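Long-range contacts in guanine deaminase (Escherichia coli, PDB 6OHB), which catalyses the zinc-dependent hydrolytic deamination of guanine to xanthine and ammonia, the single step of guanine degradation to xanthine: residues L40-F50 and F380-F388; T396-D404 and V415-S424. All coordinates share one frame; numbering follows the deposited sequence.

Contact 1 (L40-F50 and F380-F388); sequences LLIKQGKVEWF and FLPGKEADF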
loop_
_atom_site.group_PDB
_atom_site.type_symbol
_atom_site.label_atom_id
_atom_site.label_comp_id
_atom_site.label_asym_id
_atom_site.label_seq_id
_atom_site.Cartn_x
_atom_site.Cartn_y
_atom_site.Cartn_z
ATOM N N LEU A 40 -15.503 29.098 -2.896
ATOM C CA LEU A 40 -14.317 29.404 -3.682
ATOM C C LEU A 40 -14.781 30.031 -4.986
ATOM O O LEU A 40 -15.482 29.386 -5.772
ATOM C CB LEU A 40 -13.497 28.140 -3.955
ATOM C CG LEU A 40 -12.385 28.301 -4.995
ATOM C CD1 LEU A 40 -11.266 29.172 -4.445
ATOM C CD2 LEU A 40 -11.852 26.943 -5.442
ATOM N N LEU A 41 -14.413 31.289 -5.199
ATOM C CA LEU A 41 -14.716 32.014 -6.420
ATOM C C LEU A 41 -13.453 32.112 -7.262
ATOM O O LEU A 41 -12.402 32.541 -6.762
ATOM C CB LEU A 41 -15.251 33.414 -6.113
ATOM C CG LEU A 41 -16.661 33.477 -5.537
ATOM C CD1 LEU A 41 -17.001 34.907 -5.157
ATOM C CD2 LEU A 41 -17.663 32.923 -6.540
ATOM N N ILE A 42 -13.595 31.772 -8.540
ATOM C CA ILE A 42 -12.505 31.612 -9.490
ATOM C C ILE A 42 -12.712 32.593 -10.631
ATOM O O ILE A 42 -13.819 32.696 -11.175
ATOM C CB ILE A 42 -12.465 30.168 -10.038
ATOM C CG1 ILE A 42 -12.287 29.162 -8.906
ATOM C CG2 ILE A 42 -11.397 30.013 -11.116
ATOM C CD1 ILE A 42 -12.498 27.732 -9.362
ATOM N N LYS A 43 -11.640 33.281 -11.017
ATOM C CA LYS A 43 -11.667 34.188 -12.157
ATOM C C LYS A 43 -10.301 34.175 -12.822
ATOM O O LYS A 43 -9.281 34.323 -12.139
ATOM C CB LYS A 43 -12.034 35.617 -11.729
ATOM C CG LYS A 43 -12.154 36.592 -12.895
ATOM C CD LYS A 43 -11.934 38.036 -12.461
ATOM C CE LYS A 43 -13.223 38.843 -12.525
ATOM N NZ LYS A 43 -12.961 40.310 -12.496
ATOM N N GLN A 44 -10.286 34.004 -14.143
ATOM C CA GLN A 44 -9.051 33.973 -14.924
ATOM C C GLN A 44 -8.066 32.961 -14.349
ATOM O O GLN A 44 -6.883 33.250 -14.148
ATOM C CB GLN A 44 -8.416 35.359 -15.010
ATOM C CG GLN A 44 -9.224 36.361 -15.809
ATOM C CD GLN A 44 -8.557 37.717 -15.873
ATOM O OE1 GLN A 44 -9.018 38.675 -15.252
ATOM N NE2 GLN A 44 -7.465 37.805 -16.626
ATOM N N GLY A 45 -8.578 31.767 -14.056
ATOM C CA GLY A 45 -7.756 30.684 -13.570
ATOM C C GLY A 45 -7.159 30.876 -12.195
ATOM O O GLY A 45 -6.301 30.082 -11.796
ATOM N N LYS A 46 -7.585 31.891 -11.450
ATOM C CA LYS A 46 -7.016 32.164 -10.141
ATOM C C LYS A 46 -8.118 32.267 -9.098
ATOM O O LYS A 46 -9.280 32.544 -9.409
ATOM C CB LYS A 46 -6.182 33.457 -10.142
ATOM C CG LYS A 46 -5.058 33.481 -11.171
ATOM C CD LYS A 46 -4.174 34.702 -10.984
ATOM C CE LYS A 46 -3.434 35.045 -12.268
ATOM N NZ LYS A 46 -1.990 34.698 -12.196
ATOM N N VAL A 47 -7.727 32.048 -7.845
ATOM C CA VAL A 47 -8.613 32.271 -6.710
ATOM C C VAL A 47 -8.979 33.749 -6.640
ATOM O O VAL A 47 -8.142 34.599 -6.308
ATOM C CB VAL A 47 -7.967 31.798 -5.395
ATOM C CG1 VAL A 47 -8.844 32.179 -4.204
ATOM C CG2 VAL A 47 -7.728 30.288 -5.432
ATOM N N GLU A 48 -10.233 34.065 -6.969
ATOM C CA GLU A 48 -10.725 35.425 -6.800
ATOM C C GLU A 48 -11.109 35.689 -5.356
ATOM O O GLU A 48 -10.819 36.763 -4.816
ATOM C CB GLU A 48 -11.924 35.678 -7.711
ATOM C CG GLU A 48 -12.347 37.142 -7.756
ATOM C CD GLU A 48 -11.454 37.964 -8.664
ATOM O OE1 GLU A 48 -10.686 37.361 -9.445
ATOM O OE2 GLU A 48 -11.510 39.209 -8.594
ATOM N N TRP A 49 -11.762 34.723 -4.717
ATOM C CA TRP A 49 -12.196 34.929 -3.340
ATOM C C TRP A 49 -12.356 33.571 -2.679
ATOM O O TRP A 49 -12.814 32.626 -3.313
ATOM C CB TRP A 49 -13.516 35.720 -3.283
ATOM C CG TRP A 49 -13.949 36.156 -1.899
ATOM C CD1 TRP A 49 -13.727 37.376 -1.317
ATOM C CD2 TRP A 49 -14.698 35.387 -0.942
ATOM N NE1 TRP A 49 -14.276 37.406 -0.052
ATOM C CE2 TRP A 49 -14.877 36.201 0.202
ATOM C CE3 TRP A 49 -15.229 34.095 -0.936
ATOM C CZ2 TRP A 49 -15.561 35.757 1.337
ATOM C CZ3 TRP A 49 -15.906 33.658 0.192
ATOM C CH2 TRP A 49 -16.063 34.486 1.312
ATOM N N PHE A 50 -11.978 33.473 -1.414
ATOM C CA PHE A 50 -12.180 32.231 -0.690
ATOM C C PHE A 50 -12.620 32.536 0.730
ATOM O O PHE A 50 -12.075 33.439 1.369
ATOM C CB PHE A 50 -10.907 31.381 -0.670
ATOM C CG PHE A 50 -11.015 30.177 0.206
ATOM C CD1 PHE A 50 -11.888 29.156 -0.116
ATOM C CD2 PHE A 50 -10.262 30.071 1.358
ATOM C CE1 PHE A 50 -12.000 28.045 0.689
ATOM C CE2 PHE A 50 -10.372 28.961 2.168
ATOM C CZ PHE A 50 -11.241 27.947 1.835
ATOM N N PHE A 380 -5.535 28.065 -0.893
ATOM C CA PHE A 380 -6.630 28.838 -1.461
ATOM C C PHE A 380 -6.507 30.331 -1.160
ATOM O O PHE A 380 -7.523 31.023 -1.035
ATOM C CB PHE A 380 -7.970 28.294 -0.963
ATOM C CG PHE A 380 -8.227 26.869 -1.365
ATOM C CD1 PHE A 380 -8.470 26.539 -2.691
ATOM C CD2 PHE A 380 -8.210 25.857 -0.421
ATOM C CE1 PHE A 380 -8.703 25.226 -3.064
ATOM C CE2 PHE A 380 -8.436 24.543 -0.786
ATOM C CZ PHE A 380 -8.683 24.227 -2.106
ATOM N N LEU A 381 -5.283 30.838 -1.038
ATOM C CA LEU A 381 -5.088 32.268 -0.835
ATOM C C LEU A 381 -5.464 33.031 -2.105
ATOM O O LEU A 381 -5.152 32.580 -3.215
ATOM C CB LEU A 381 -3.636 32.574 -0.468
ATOM C CG LEU A 381 -3.090 32.079 0.871
ATOM C CD1 LEU A 381 -1.600 32.383 0.959
ATOM C CD2 LEU A 381 -3.839 32.705 2.039
ATOM N N PRO A 382 -6.150 34.171 -1.979
ATOM C CA PRO A 382 -6.469 34.985 -3.161
ATOM C C PRO A 382 -5.229 35.254 -4.006
ATOM O O PRO A 382 -4.134 35.482 -3.485
ATOM C CB PRO A 382 -7.034 36.276 -2.559
ATOM C CG PRO A 382 -7.620 35.848 -1.242
ATOM C CD PRO A 382 -6.743 34.715 -0.743
ATOM N N GLY A 383 -5.402 35.191 -5.325
ATOM C CA GLY A 383 -4.303 35.335 -6.251
ATOM C C GLY A 383 -3.630 34.042 -6.678
ATOM O O GLY A 383 -2.959 34.028 -7.716
ATOM N N LYS A 384 -3.782 32.957 -5.916
ATOM C CA LYS A 384 -3.158 31.690 -6.281
ATOM C C LYS A 384 -3.839 31.056 -7.490
ATOM O O LYS A 384 -5.025 31.273 -7.754
ATOM C CB LYS A 384 -3.208 30.705 -5.113
ATOM C CG LYS A 384 -2.361 31.092 -3.923
ATOM C CD LYS A 384 -0.892 31.088 -4.271
ATOM C CE LYS A 384 -0.056 31.187 -3.012
ATOM N NZ LYS A 384 -0.090 29.896 -2.266
ATOM N N GLU A 385 -3.071 30.255 -8.226
ATOM C CA GLU A 385 -3.628 29.524 -9.355
ATOM C C GLU A 385 -4.581 28.439 -8.862
ATOM O O GLU A 385 -4.297 27.730 -7.892
ATOM C CB GLU A 385 -2.504 28.936 -10.204
ATOM C CG GLU A 385 -1.585 30.026 -10.743
ATOM C CD GLU A 385 -0.334 29.498 -11.412
ATOM O OE1 GLU A 385 -0.069 28.275 -11.333
ATOM O OE2 GLU A 385 0.391 30.325 -12.009
ATOM N N ALA A 386 -5.726 28.323 -9.533
ATOM C CA ALA A 386 -6.828 27.489 -9.049
ATOM C C ALA A 386 -6.671 26.055 -9.562
ATOM O O ALA A 386 -7.383 25.586 -10.449
ATOM C CB ALA A 386 -8.167 28.095 -9.457
ATOM N N ASP A 387 -5.713 25.354 -8.961
ATOM C CA ASP A 387 -5.519 23.920 -9.154
ATOM C C ASP A 387 -6.022 23.251 -7.884
ATOM O O ASP A 387 -5.434 23.439 -6.816
ATOM C CB ASP A 387 -4.047 23.568 -9.374
ATOM C CG ASP A 387 -3.453 24.203 -10.617
ATOM O OD1 ASP A 387 -4.209 24.623 -11.523
ATOM O OD2 ASP A 387 -2.205 24.279 -10.678
ATOM N N PHE A 388 -7.100 22.476 -7.980
ATOM C CA PHE A 388 -7.602 21.849 -6.767
ATOM C C PHE A 388 -8.320 20.550 -7.101
ATOM O O PHE A 388 -8.616 20.250 -8.260
ATOM C CB PHE A 388 -8.513 22.795 -5.970
ATOM C CG PHE A 388 -9.734 23.271 -6.720
ATOM C CD1 PHE A 388 -9.669 24.381 -7.547
ATOM C CD2 PHE A 388 -10.957 22.633 -6.557
ATOM C CE1 PHE A 388 -10.795 24.832 -8.221
ATOM C CE2 PHE A 388 -12.086 23.080 -7.224
ATOM C CZ PHE A 388 -12.004 24.181 -8.058
#
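Lys46 and Glu385 face each other as a non-hydrogen-bonded antiparallel pair, a single bridge by which the loop 380-388 runs along the outer strand of a beta hairpin. The hairpin, 40-43 with 46-50, turns through a type I' turn from Lys43 to Lys46 and carries a classic beta bulge, Glu48 and Trp49 against Leu41; it forms one edge of the four-stranded sheet in the small beta domain beside the amidohydrolase barrel. Ala386 N gives a bond of 2.9 Å to Gly45 O, and Val47 N one of 2.8 Å to Lys384 O. Farther along, Gly383 N, inside the type II turn Leu381 to Lys384, reaches Val47 O at 3.0 Å in the carbonyl plane and almost straight (175°). Both backbone polar atoms of Val47 are thus used, while its CG1, placed anti to the backbone N (chi1 174°), lies 3.6 Å from Phe380 O. Glu385 turns away from the hairpin, its carboxylate bridged to Arg162 and Arg201. Apolar side chains pack at either end of these bonds. The Phe50 and Phe380 rings meet obliquely, centroids 5.2 Å apart and planes at 32°, and Phe15 packs edge-to-face with both. Phe380 CB itself sits over one face of the Phe50 ring, 3.8 Å from its centroid. At the other end two hairpin residues meet the Phe388 ring near CE1: Leu40 CD2 stands over one face, 3.9 Å from the centroid, and Ile42 CD1 comes to the edge, 3.6 Å from Phe388 CE1.

Contact 2 (T396-D404 and V415-S424); sequences TPLQQLRYD and VMMTLGDDRS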
loop_
_atom_site.group_PDB
_atom_site.type_symbol
_atom_site.label_atom_id
_atom_site.label_comp_id
_atom_site.label_asym_id
_atom_site.label_seq_id
_atom_site.Cartn_x
_atom_site.Cartn_y
_atom_site.Cartn_z
ATOM N N THR A 396 -15.518 4.317 -0.272
ATOM C CA THR A 396 -15.746 2.884 -0.161
ATOM C C THR A 396 -16.404 2.608 1.180
ATOM O O THR A 396 -16.265 3.406 2.111
ATOM C CB THR A 396 -14.443 2.070 -0.260
ATOM O OG1 THR A 396 -13.685 2.239 0.945
ATOM C CG2 THR A 396 -13.605 2.503 -1.453
ATOM N N PRO A 397 -17.173 1.519 1.290
ATOM C CA PRO A 397 -17.856 1.233 2.568
ATOM C C PRO A 397 -16.926 1.250 3.775
ATOM O O PRO A 397 -17.293 1.792 4.825
ATOM C CB PRO A 397 -18.463 -0.157 2.325
ATOM C CG PRO A 397 -18.705 -0.186 0.846
ATOM C CD PRO A 397 -17.557 0.568 0.229
ATOM N N LEU A 398 -15.726 0.674 3.654
ATOM C CA LEU A 398 -14.779 0.700 4.766
ATOM C C LEU A 398 -14.329 2.123 5.070
ATOM O O LEU A 398 -14.186 2.498 6.242
ATOM C CB LEU A 398 -13.577 -0.186 4.457
ATOM C CG LEU A 398 -12.510 -0.318 5.549
ATOM C CD1 LEU A 398 -13.083 -1.000 6.778
ATOM C CD2 LEU A 398 -11.310 -1.091 5.023
ATOM N N GLN A 399 -14.080 2.921 4.028
ATOM C CA GLN A 399 -13.730 4.321 4.244
ATOM C C GLN A 399 -14.862 5.053 4.939
ATOM O O GLN A 399 -14.626 5.843 5.855
ATOM C CB GLN A 399 -13.402 5.011 2.921
ATOM C CG GLN A 399 -11.925 5.103 2.613
ATOM C CD GLN A 399 -11.661 5.690 1.236
ATOM O OE1 GLN A 399 -11.918 5.048 0.217
ATOM N NE2 GLN A 399 -11.150 6.921 1.202
ATOM N N GLN A 400 -16.102 4.808 4.515
ATOM C CA GLN A 400 -17.233 5.465 5.152
ATOM C C GLN A 400 -17.300 5.106 6.631
ATOM O O GLN A 400 -17.490 5.980 7.487
ATOM C CB GLN A 400 -18.528 5.072 4.443
ATOM C CG GLN A 400 -19.795 5.443 5.199
ATOM C CD GLN A 400 -20.268 6.844 4.874
ATOM O OE1 GLN A 400 -20.501 7.181 3.713
ATOM N NE2 GLN A 400 -20.422 7.666 5.901
ATOM N N LEU A 401 -17.125 3.822 6.953
ATOM C CA LEU A 401 -17.217 3.399 8.348
ATOM C C LEU A 401 -16.117 4.038 9.198
ATOM O O LEU A 401 -16.390 4.605 10.268
ATOM C CB LEU A 401 -17.173 1.869 8.424
ATOM C CG LEU A 401 -16.887 1.190 9.764
ATOM C CD1 LEU A 401 -18.147 1.148 10.612
ATOM C CD2 LEU A 401 -16.377 -0.222 9.533
ATOM N N ARG A 402 -14.866 3.992 8.720
ATOM C CA ARG A 402 -13.766 4.549 9.505
ATOM C C ARG A 402 -13.827 6.073 9.566
ATOM O O ARG A 402 -13.332 6.674 10.530
ATOM C CB ARG A 402 -12.421 4.096 8.938
ATOM C CG ARG A 402 -12.223 2.588 8.940
ATOM C CD ARG A 402 -10.751 2.209 8.892
ATOM N NE ARG A 402 -10.530 0.839 9.353
ATOM C CZ ARG A 402 -9.335 0.329 9.638
ATOM N NH1 ARG A 402 -8.249 1.079 9.517
ATOM N NH2 ARG A 402 -9.227 -0.926 10.056
ATOM N N TYR A 403 -14.420 6.713 8.554
ATOM C CA TYR A 403 -14.558 8.166 8.560
ATOM C C TYR A 403 -15.637 8.604 9.543
ATOM O O TYR A 403 -15.448 9.558 10.304
ATOM C CB TYR A 403 -14.875 8.658 7.143
ATOM C CG TYR A 403 -14.876 10.167 6.965
ATOM C CD1 TYR A 403 -13.706 10.852 6.670
ATOM C CD2 TYR A 403 -16.052 10.897 7.069
ATOM C CE1 TYR A 403 -13.704 12.217 6.496
ATOM C CE2 TYR A 403 -16.061 12.268 6.899
ATOM C CZ TYR A 403 -14.883 12.924 6.612
ATOM O OH TYR A 403 -14.884 14.293 6.442
ATOM N N ASP A 404 -16.779 7.909 9.540
ATOM C CA ASP A 404 -17.803 8.154 10.550
ATOM C C ASP A 404 -17.256 7.942 11.955
ATOM O O ASP A 404 -17.590 8.694 12.878
ATOM C CB ASP A 404 -19.000 7.231 10.332
ATOM C CG ASP A 404 -19.755 7.534 9.060
ATOM O OD1 ASP A 404 -19.687 8.694 8.588
ATOM O OD2 ASP A 404 -20.420 6.603 8.547
ATOM N N VAL A 415 -7.543 8.606 7.892
ATOM C CA VAL A 415 -8.377 7.644 7.175
ATOM C C VAL A 415 -8.165 7.794 5.676
ATOM O O VAL A 415 -7.947 6.813 4.950
ATOM C CB VAL A 415 -9.859 7.839 7.547
ATOM C CG1 VAL A 415 -10.771 7.110 6.558
ATOM C CG2 VAL A 415 -10.124 7.392 8.969
ATOM N N MET A 416 -8.203 9.038 5.200
ATOM C CA MET A 416 -7.970 9.303 3.785
ATOM C C MET A 416 -6.588 8.818 3.349
ATOM O O MET A 416 -6.426 8.271 2.251
ATOM C CB MET A 416 -8.129 10.793 3.529
ATOM C CG MET A 416 -8.361 11.187 2.100
ATOM S SD MET A 416 -9.018 12.860 2.110
ATOM C CE MET A 416 -7.570 13.757 2.668
ATOM N N MET A 417 -5.581 8.999 4.206
ATOM C CA MET A 417 -4.214 8.647 3.833
ATOM C C MET A 417 -4.025 7.138 3.765
ATOM O O MET A 417 -3.344 6.629 2.868
ATOM C CB MET A 417 -3.236 9.249 4.837
ATOM C CG MET A 417 -1.780 9.084 4.481
ATOM S SD MET A 417 -0.725 9.557 5.864
ATOM C CE MET A 417 -0.999 8.167 6.960
ATOM N N THR A 418 -4.615 6.406 4.700
ATOM C CA THR A 418 -4.342 4.979 4.773
ATOM C C THR A 418 -5.260 4.160 3.881
ATOM O O THR A 418 -4.876 3.063 3.462
ATOM C CB THR A 418 -4.458 4.482 6.217
ATOM O OG1 THR A 418 -5.771 4.758 6.724
ATOM C CG2 THR A 418 -3.410 5.157 7.100
ATOM N N LEU A 419 -6.457 4.661 3.573
ATOM C CA LEU A 419 -7.414 3.904 2.778
ATOM C C LEU A 419 -7.683 4.512 1.416
ATOM O O LEU A 419 -8.412 3.910 0.620
ATOM C CB LEU A 419 -8.740 3.778 3.534
ATOM C CG LEU A 419 -8.972 2.539 4.389
ATOM C CD1 LEU A 419 -7.713 2.167 5.161
ATOM C CD2 LEU A 419 -10.127 2.818 5.334
ATOM N N GLY A 420 -7.118 5.677 1.121
ATOM C CA GLY A 420 -7.471 6.403 -0.085
ATOM C C GLY A 420 -6.688 5.919 -1.292
ATOM O O GLY A 420 -5.514 5.573 -1.195
ATOM N N ASP A 421 -7.364 5.905 -2.434
ATOM C CA ASP A 421 -6.737 5.647 -3.722
ATOM C C ASP A 421 -7.418 6.556 -4.739
ATOM O O ASP A 421 -8.057 7.552 -4.382
ATOM C CB ASP A 421 -6.814 4.146 -4.067
ATOM C CG ASP A 421 -8.225 3.576 -3.944
ATOM O OD1 ASP A 421 -9.172 4.163 -4.511
ATOM O OD2 ASP A 421 -8.388 2.528 -3.283
ATOM N N ASP A 422 -7.307 6.213 -6.024
ATOM C CA ASP A 422 -7.897 7.046 -7.069
ATOM C C ASP A 422 -9.415 7.169 -6.937
ATOM O O ASP A 422 -9.990 8.140 -7.442
ATOM C CB ASP A 422 -7.505 6.526 -8.456
ATOM C CG ASP A 422 -7.720 5.034 -8.613
ATOM O OD1 ASP A 422 -7.044 4.251 -7.909
ATOM O OD2 ASP A 422 -8.549 4.646 -9.461
ATOM N N ARG A 423 -10.080 6.207 -6.289
ATOM C CA ARG A 423 -11.517 6.332 -6.059
ATOM C C ARG A 423 -11.858 7.521 -5.158
ATOM O O ARG A 423 -13.004 7.989 -5.177
ATOM C CB ARG A 423 -12.065 5.050 -5.433
ATOM C CG ARG A 423 -12.271 3.907 -6.415
ATOM C CD ARG A 423 -12.616 2.615 -5.684
ATOM N NE ARG A 423 -11.489 2.076 -4.924
ATOM C CZ ARG A 423 -11.514 0.914 -4.273
ATOM N NH1 ARG A 423 -12.610 0.168 -4.283
ATOM N NH2 ARG A 423 -10.442 0.499 -3.612
ATOM N N SER A 424 -10.903 7.998 -4.352
ATOM C CA SER A 424 -11.117 9.188 -3.533
ATOM C C SER A 424 -11.149 10.467 -4.356
ATOM O O SER A 424 -11.633 11.490 -3.862
ATOM C CB SER A 424 -10.021 9.318 -2.473
ATOM O OG SER A 424 -10.148 8.340 -1.460
#
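A helical hairpin brings helix 397-404 against the end of helix 409-419 and the 3-10 turn 422-424 beyond it, with Gln399 lying along Leu419 at the centre. The short axes are roughly antiparallel (152°) and 10.3 Å apart at closest approach. Gln399 CG touches Leu419 CB at 3.6 Å as the two side chains slide past each other; beyond CG the glutamine is extended (chi2 175°), and this carries its amide to Ser424. There NE2 donates to Ser424 OG at 3.2 Å, nearly straight and in the amide plane. With an alanine here, Ser424 OG would probably lose this amide donor and a gap is likely to open beside Leu419. Thr396 OG1 accepts from Gln399 N at 3.2 Å, while Thr396 CG2 stands over one face of the Arg423 guanidinium, 3.8 Å from NH1. Asp421 fixes the turn of that guanidinium, gripped side-on by NE and NH2, and NH1 also bridges to Asp422 of the second subunit. Leu419 CD2 lies 3.9 Å from Leu398 CG. At the far end Val415 CG2 packs on Arg402 O at 3.6 Å. Such packing, with Thr396 as N-cap of its helix, is typical of an antiparallel helical hairpin, here at the dimer interface.

How the contacts relate
From the N terminus, the hairpin of contact 1 comes first in the chain, and residues 380-388 meet it after 329 residues that hold the barrel strands and the zinc ligands His82, His84, His237 and Asp327. Contact 1 thereby joins the sheet of the N-terminal segment to the chain that returns from the barrel. Strand 388-391 starts at the last residue of contact 1; contact 2 then closes over only ten residues, six of them the first part of helix 409-419, before strand 425-430 pairs antiparallel with 388-391. The contacts are therefore in series, neither enclosing nor crossing the other. Their centres lie 28 Å apart and their nearest atoms about 10 Å, but Phe388 of contact 1 stacks on Tyr429, just beyond contact 2.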